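Local coordinates for protein mannan endo-1,6-alpha-mannosidase (Chaetomium thermophilum, PDB 6RY0) that probably cleaves alpha-1,6-mannosidic linkages and, as a family 76 transglycosidase, probably acts in moving GPI-anchored glycoproteins into the fungal cell wall, at residues A[74-88]-A[318-330]. Residues are numbered along the deposited sequence; the frame is centred on the assembly and turned at random.
Sequences YYWWEGGAMMGTYVD and ADMLTFKGYVHRW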
loop_
_atom_site.group_PDB
_atom_site.type_symbol
_atom_site.label_atom_id
_atom_site.label_comp_id
_atom_site.label_asym_id
_atom_site.label_seq_id
_atom_site.Cartn_x
_atom_site.Cartn_y
_atom_site.Cartn_z
ATOM N N TYR A 74 -13.991 0.655 -9.231
ATOM C CA TYR A 74 -12.957 0.304 -8.257
ATOM C C TYR A 74 -13.267 -0.927 -7.481
ATOM O O TYR A 74 -14.422 -1.192 -7.133
ATOM C CB TYR A 74 -12.756 1.508 -7.298
ATOM C CG TYR A 74 -12.554 2.799 -8.050
ATOM C CD1 TYR A 74 -11.398 3.050 -8.774
ATOM C CD2 TYR A 74 -13.561 3.758 -8.099
ATOM C CE1 TYR A 74 -11.266 4.211 -9.531
ATOM C CE2 TYR A 74 -13.447 4.909 -8.844
ATOM C CZ TYR A 74 -12.296 5.125 -9.578
ATOM O OH TYR A 74 -12.107 6.253 -10.348
ATOM N N TYR A 75 -12.234 -1.692 -7.179
ATOM C CA TYR A 75 -12.347 -2.900 -6.366
ATOM C C TYR A 75 -12.152 -2.607 -4.873
ATOM O O TYR A 75 -11.559 -1.581 -4.501
ATOM C CB TYR A 75 -11.344 -3.949 -6.869
ATOM C CG TYR A 75 -11.720 -4.503 -8.210
ATOM C CD1 TYR A 75 -12.626 -5.542 -8.316
ATOM C CD2 TYR A 75 -11.191 -3.977 -9.384
ATOM C CE1 TYR A 75 -12.970 -6.069 -9.569
ATOM C CE2 TYR A 75 -11.530 -4.506 -10.619
ATOM C CZ TYR A 75 -12.407 -5.551 -10.694
ATOM O OH TYR A 75 -12.759 -6.079 -11.925
ATOM N N TRP A 76 -12.612 -3.531 -4.044
ATOM C CA TRP A 76 -12.591 -3.429 -2.581
ATOM C C TRP A 76 -11.244 -3.020 -2.019
ATOM O O TRP A 76 -11.174 -2.162 -1.127
ATOM C CB TRP A 76 -13.000 -4.802 -2.046
ATOM C CG TRP A 76 -13.006 -4.991 -0.566
ATOM C CD1 TRP A 76 -13.922 -4.502 0.335
ATOM C CD2 TRP A 76 -12.104 -5.799 0.189
ATOM N NE1 TRP A 76 -13.618 -4.940 1.606
ATOM C CE2 TRP A 76 -12.529 -5.764 1.530
ATOM C CE3 TRP A 76 -11.011 -6.594 -0.141
ATOM C CZ2 TRP A 76 -11.885 -6.452 2.526
ATOM C CZ3 TRP A 76 -10.355 -7.273 0.874
ATOM C CH2 TRP A 76 -10.819 -7.211 2.193
ATOM N N TRP A 77 -10.150 -3.609 -2.497
ATOM C CA TRP A 77 -8.864 -3.299 -1.902
ATOM C C TRP A 77 -8.512 -1.834 -2.058
ATOM O O TRP A 77 -7.763 -1.299 -1.226
ATOM C CB TRP A 77 -7.759 -4.160 -2.546
ATOM C CG TRP A 77 -7.324 -3.665 -3.847
ATOM C CD1 TRP A 77 -7.932 -3.824 -5.063
ATOM C CD2 TRP A 77 -6.207 -2.784 -4.060
ATOM N NE1 TRP A 77 -7.254 -3.095 -6.019
ATOM C CE2 TRP A 77 -6.173 -2.472 -5.435
ATOM C CE3 TRP A 77 -5.221 -2.245 -3.220
ATOM C CZ2 TRP A 77 -5.175 -1.669 -5.992
ATOM C CZ3 TRP A 77 -4.232 -1.469 -3.782
ATOM C CH2 TRP A 77 -4.223 -1.194 -5.143
ATOM N N GLU A 78 -9.010 -1.173 -3.107
ATOM C CA GLU A 78 -8.667 0.235 -3.327
ATOM C C GLU A 78 -9.334 1.127 -2.283
ATOM O O GLU A 78 -8.836 2.197 -1.976
ATOM C CB GLU A 78 -8.991 0.619 -4.769
ATOM C CG GLU A 78 -8.452 1.990 -5.138
ATOM C CD GLU A 78 -8.506 2.293 -6.619
ATOM O OE1 GLU A 78 -8.666 1.415 -7.459
ATOM O OE2 GLU A 78 -8.320 3.535 -6.924
ATOM N N GLY A 79 -10.452 0.662 -1.727
ATOM C CA GLY A 79 -11.003 1.334 -0.575
ATOM C C GLY A 79 -10.043 1.282 0.599
ATOM O O GLY A 79 -9.834 2.273 1.298
ATOM N N GLY A 80 -9.441 0.122 0.826
ATOM C CA GLY A 80 -8.454 -0.007 1.873
ATOM C C GLY A 80 -7.241 0.884 1.648
ATOM O O GLY A 80 -6.698 1.496 2.584
ATOM N N ALA A 81 -6.801 0.977 0.401
ATOM C CA ALA A 81 -5.725 1.886 0.050
ATOM C C ALA A 81 -6.114 3.326 0.330
ATOM O O ALA A 81 -5.288 4.113 0.849
ATOM C CB ALA A 81 -5.363 1.709 -1.437
ATOM N N MET A 82 -7.327 3.709 -0.009
ATOM C CA MET A 82 -7.805 5.059 0.300
ATOM C C MET A 82 -7.773 5.309 1.802
ATOM O O MET A 82 -7.330 6.368 2.254
ATOM C CB MET A 82 -9.214 5.258 -0.247
ATOM C CG MET A 82 -9.751 6.643 0.058
ATOM S SD MET A 82 -11.503 6.773 -0.306
ATOM C CE MET A 82 -11.852 8.296 0.620
ATOM N N MET A 83 -8.263 4.360 2.603
ATOM C CA MET A 83 -8.273 4.568 4.039
ATOM C C MET A 83 -6.872 4.869 4.529
ATOM O O MET A 83 -6.640 5.797 5.296
ATOM C CB MET A 83 -8.862 3.358 4.771
ATOM C CG MET A 83 -10.308 2.999 4.427
ATOM S SD MET A 83 -11.576 4.239 4.709
ATOM C CE MET A 83 -11.782 4.902 3.054
ATOM N N GLY A 84 -5.908 4.050 4.116
ATOM C CA GLY A 84 -4.545 4.269 4.560
ATOM C C GLY A 84 -3.986 5.608 4.101
ATOM O O GLY A 84 -3.260 6.279 4.833
ATOM N N THR A 85 -4.328 6.020 2.886
ATOM C CA THR A 85 -3.895 7.322 2.385
ATOM C C THR A 85 -4.340 8.447 3.326
ATOM O O THR A 85 -3.586 9.386 3.586
ATOM C CB THR A 85 -4.420 7.569 0.966
ATOM O OG1 THR A 85 -3.956 6.530 0.101
ATOM C CG2 THR A 85 -3.911 8.872 0.410
ATOM N N TYR A 86 -5.564 8.350 3.856
ATOM C CA TYR A 86 -6.080 9.344 4.753
ATOM C C TYR A 86 -5.547 9.243 6.184
ATOM O O TYR A 86 -5.430 10.261 6.867
ATOM C CB TYR A 86 -7.623 9.387 4.772
ATOM C CG TYR A 86 -8.159 10.160 3.575
ATOM C CD1 TYR A 86 -8.265 9.573 2.324
ATOM C CD2 TYR A 86 -8.536 11.492 3.695
ATOM C CE1 TYR A 86 -8.702 10.283 1.236
ATOM C CE2 TYR A 86 -8.987 12.214 2.600
ATOM C CZ TYR A 86 -9.055 11.605 1.377
ATOM O OH TYR A 86 -9.508 12.253 0.268
ATOM N N VAL A 87 -5.215 8.046 6.633
ATOM C CA VAL A 87 -4.483 7.911 7.892
ATOM C C VAL A 87 -3.142 8.637 7.795
ATOM O O VAL A 87 -2.738 9.377 8.704
ATOM C CB VAL A 87 -4.307 6.419 8.232
ATOM C CG1 VAL A 87 -3.363 6.221 9.408
ATOM C CG2 VAL A 87 -5.663 5.769 8.539
ATOM N N ASP A 88 -2.452 8.451 6.671
ATOM C CA ASP A 88 -1.205 9.184 6.420
ATOM C C ASP A 88 -1.453 10.690 6.289
ATOM O O ASP A 88 -0.683 11.486 6.820
ATOM C CB ASP A 88 -0.454 8.656 5.194
ATOM C CG ASP A 88 0.691 7.738 5.535
ATOM O OD1 ASP A 88 1.196 7.756 6.681
ATOM O OD2 ASP A 88 1.104 7.004 4.591
ATOM N N ALA A 318 -7.252 0.419 -13.376
ATOM C CA ALA A 318 -7.594 1.171 -12.177
ATOM C C ALA A 318 -6.583 0.900 -11.062
ATOM O O ALA A 318 -6.152 1.819 -10.365
ATOM C CB ALA A 318 -8.992 0.832 -11.715
ATOM N N ASP A 319 -6.216 -0.361 -10.870
ATOM C CA ASP A 319 -5.290 -0.675 -9.806
ATOM C C ASP A 319 -3.941 0.064 -10.033
ATOM O O ASP A 319 -3.357 0.657 -9.128
ATOM C CB ASP A 319 -4.987 -2.176 -9.734
ATOM C CG ASP A 319 -6.132 -3.033 -9.248
ATOM O OD1 ASP A 319 -7.220 -2.563 -8.857
ATOM O OD2 ASP A 319 -5.853 -4.237 -9.168
ATOM N N MET A 320 -3.439 0.000 -11.262
ATOM C CA MET A 320 -2.123 0.550 -11.580
ATOM C C MET A 320 -2.026 2.064 -11.388
ATOM O O MET A 320 -0.954 2.586 -11.086
ATOM C CB MET A 320 -1.733 0.197 -13.027
ATOM C CG MET A 320 -1.584 -1.292 -13.251
ATOM S SD MET A 320 -1.426 -1.659 -15.015
ATOM C CE MET A 320 -1.742 -3.424 -14.968
ATOM N N LEU A 321 -3.151 2.763 -11.523
ATOM C CA LEU A 321 -3.182 4.213 -11.345
ATOM C C LEU A 321 -2.885 4.648 -9.918
ATOM O O LEU A 321 -2.572 5.814 -9.674
ATOM C CB LEU A 321 -4.533 4.735 -11.832
ATOM C CG LEU A 321 -4.845 4.484 -13.309
ATOM C CD1 LEU A 321 -6.304 4.718 -13.585
ATOM C CD2 LEU A 321 -3.972 5.322 -14.225
ATOM N N THR A 322 -2.991 3.712 -8.973
ATOM C CA THR A 322 -2.745 4.007 -7.563
ATOM C C THR A 322 -1.293 3.794 -7.147
ATOM O O THR A 322 -0.889 4.235 -6.074
ATOM C CB THR A 322 -3.610 3.152 -6.641
ATOM O OG1 THR A 322 -3.154 1.796 -6.639
ATOM C CG2 THR A 322 -5.067 3.211 -7.019
ATOM N N PHE A 323 -0.503 3.090 -7.953
ATOM C CA PHE A 323 0.772 2.583 -7.417
ATOM C C PHE A 323 1.731 3.699 -7.067
ATOM O O PHE A 323 2.419 3.642 -6.043
ATOM C CB PHE A 323 1.436 1.589 -8.366
ATOM C CG PHE A 323 0.682 0.315 -8.643
ATOM C CD1 PHE A 323 -0.400 -0.122 -7.854
ATOM C CD2 PHE A 323 1.076 -0.496 -9.706
ATOM C CE1 PHE A 323 -1.058 -1.307 -8.141
ATOM C CE2 PHE A 323 0.426 -1.678 -9.973
ATOM C CZ PHE A 323 -0.644 -2.082 -9.202
ATOM N N LYS A 324 1.821 4.725 -7.923
ATOM C CA LYS A 324 2.824 5.760 -7.697
ATOM C C LYS A 324 2.542 6.536 -6.399
ATOM O O LYS A 324 3.471 7.059 -5.784
ATOM C CB LYS A 324 3.005 6.649 -8.932
ATOM C CG LYS A 324 1.741 7.353 -9.389
ATOM C CD LYS A 324 1.979 8.229 -10.621
ATOM C CE LYS A 324 2.559 7.479 -11.794
ATOM N NZ LYS A 324 2.470 8.254 -13.066
ATOM N N GLY A 325 1.291 6.615 -5.951
ATOM C CA GLY A 325 1.027 7.216 -4.656
ATOM C C GLY A 325 1.638 6.437 -3.509
ATOM O O GLY A 325 2.177 6.994 -2.554
ATOM N N TYR A 326 1.494 5.103 -3.559
ATOM C CA TYR A 326 2.136 4.240 -2.555
ATOM C C TYR A 326 3.645 4.409 -2.589
ATOM O O TYR A 326 4.296 4.467 -1.542
ATOM C CB TYR A 326 1.817 2.756 -2.768
ATOM C CG TYR A 326 0.370 2.477 -3.048
ATOM C CD1 TYR A 326 -0.649 3.240 -2.502
ATOM C CD2 TYR A 326 0.011 1.443 -3.880
ATOM C CE1 TYR A 326 -1.976 2.999 -2.800
ATOM C CE2 TYR A 326 -1.321 1.167 -4.174
ATOM C CZ TYR A 326 -2.300 1.953 -3.639
ATOM O OH TYR A 326 -3.637 1.765 -3.946
ATOM N N VAL A 327 4.226 4.500 -3.785
ATOM C CA VAL A 327 5.670 4.693 -3.914
ATOM C C VAL A 327 6.093 5.921 -3.113
ATOM O O VAL A 327 7.036 5.884 -2.326
ATOM C CB VAL A 327 6.083 4.787 -5.391
ATOM C CG1 VAL A 327 7.540 5.158 -5.496
ATOM C CG2 VAL A 327 5.783 3.503 -6.123
ATOM N N HIS A 328 5.391 7.039 -3.326
ATOM C CA HIS A 328 5.738 8.249 -2.593
ATOM C C HIS A 328 5.606 8.084 -1.088
ATOM O O HIS A 328 6.512 8.426 -0.341
ATOM C CB HIS A 328 4.841 9.426 -3.064
ATOM C CG HIS A 328 5.393 10.155 -4.253
ATOM N ND1 HIS A 328 6.042 11.351 -4.111
ATOM C CD2 HIS A 328 5.408 9.889 -5.597
ATOM C CE1 HIS A 328 6.432 11.769 -5.316
ATOM N NE2 HIS A 328 6.061 10.911 -6.244
ATOM N N ARG A 329 4.459 7.596 -0.631
ATOM C CA ARG A 329 4.225 7.524 0.821
ATOM C C ARG A 329 5.198 6.570 1.489
ATOM O O ARG A 329 5.698 6.850 2.587
ATOM C CB ARG A 329 2.766 7.097 1.120
ATOM C CG ARG A 329 1.765 8.178 0.945
ATOM C CD ARG A 329 0.304 7.629 0.895
ATOM N NE ARG A 329 0.056 6.795 2.005
ATOM C CZ ARG A 329 -0.462 5.576 1.948
ATOM N NH1 ARG A 329 -0.906 5.004 0.830
ATOM N NH2 ARG A 329 -0.531 4.865 3.092
ATOM N N TRP A 330 5.425 5.424 0.863
ATOM C CA TRP A 330 6.294 4.403 1.439
ATOM C C TRP A 330 7.750 4.854 1.412
ATOM O O TRP A 330 8.474 4.691 2.405
ATOM C CB TRP A 330 6.127 3.084 0.713
ATOM C CG TRP A 330 4.796 2.439 0.891
ATOM C CD1 TRP A 330 3.874 2.675 1.851
ATOM C CD2 TRP A 330 4.240 1.443 0.028
ATOM N NE1 TRP A 330 2.758 1.889 1.618
ATOM C CE2 TRP A 330 2.972 1.124 0.503
ATOM C CE3 TRP A 330 4.699 0.810 -1.123
ATOM C CZ2 TRP A 330 2.167 0.174 -0.098
ATOM C CZ3 TRP A 330 3.888 -0.107 -1.751
ATOM C CH2 TRP A 330 2.643 -0.428 -1.219
HETATM O O HOH W 1 -9.570 -1.072 -8.159
HETATM O O HOH W 2 -7.813 3.797 -9.509
HETATM O O HOH W 3 -2.751 2.943 1.662
HETATM O O HOH W 4 -1.759 6.340 -1.589
HETATM O O HOH W 5 3.137 5.569 4.260
#
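The indole of Trp77 has Asp319 OD1 and Tyr326 CE2 at its edge, near the ring plane, and CB of Glu78 lies over one face. Its NE1 donates to Asp319 OD1 at 2.9 Å. The acceptor sits in the indole plane, but the carboxylate plane is turned 87° from that of the ring, and OD1 is met from above it. The far rim, CH2, comes within 3.9 Å of Tyr326 CE2. The Tyr326 ring has Thr322 O over its centre. Its hydroxyl donates to Thr322 OG1, which in turn donates to Asp319 O at 2.7 Å. The methyl CG2 of Thr322 faces the carboxylate of Glu78.

The guanidinium of Arg329 has Thr85 CA above its centre and Asp88 at its edge. The Arg329 chain bends at chi3 (52°), and NE and NH2 both grip Asp88 OD2, at 2.8 and 3.1 Å. NE meets the anti lone pair of OD2; NH2 comes from above the carboxylate plane. NH1 reaches Ala81 O and Thr85 OG1 through two waters. Asp88 OD1 is held by Asn143.

The contact joins helices 76-93 and 323-337, whose segments run 33° apart, in the helical core. Trp77 also packs on Asp129, a calcium-binding residue in another structure of this protein, so the contact borders a metal site. One water bonds both Glu78 OE1 and Asp319 OD1, probably easing their repulsion. The salt bridge with Asp88 probably offsets the buried charge of Arg329.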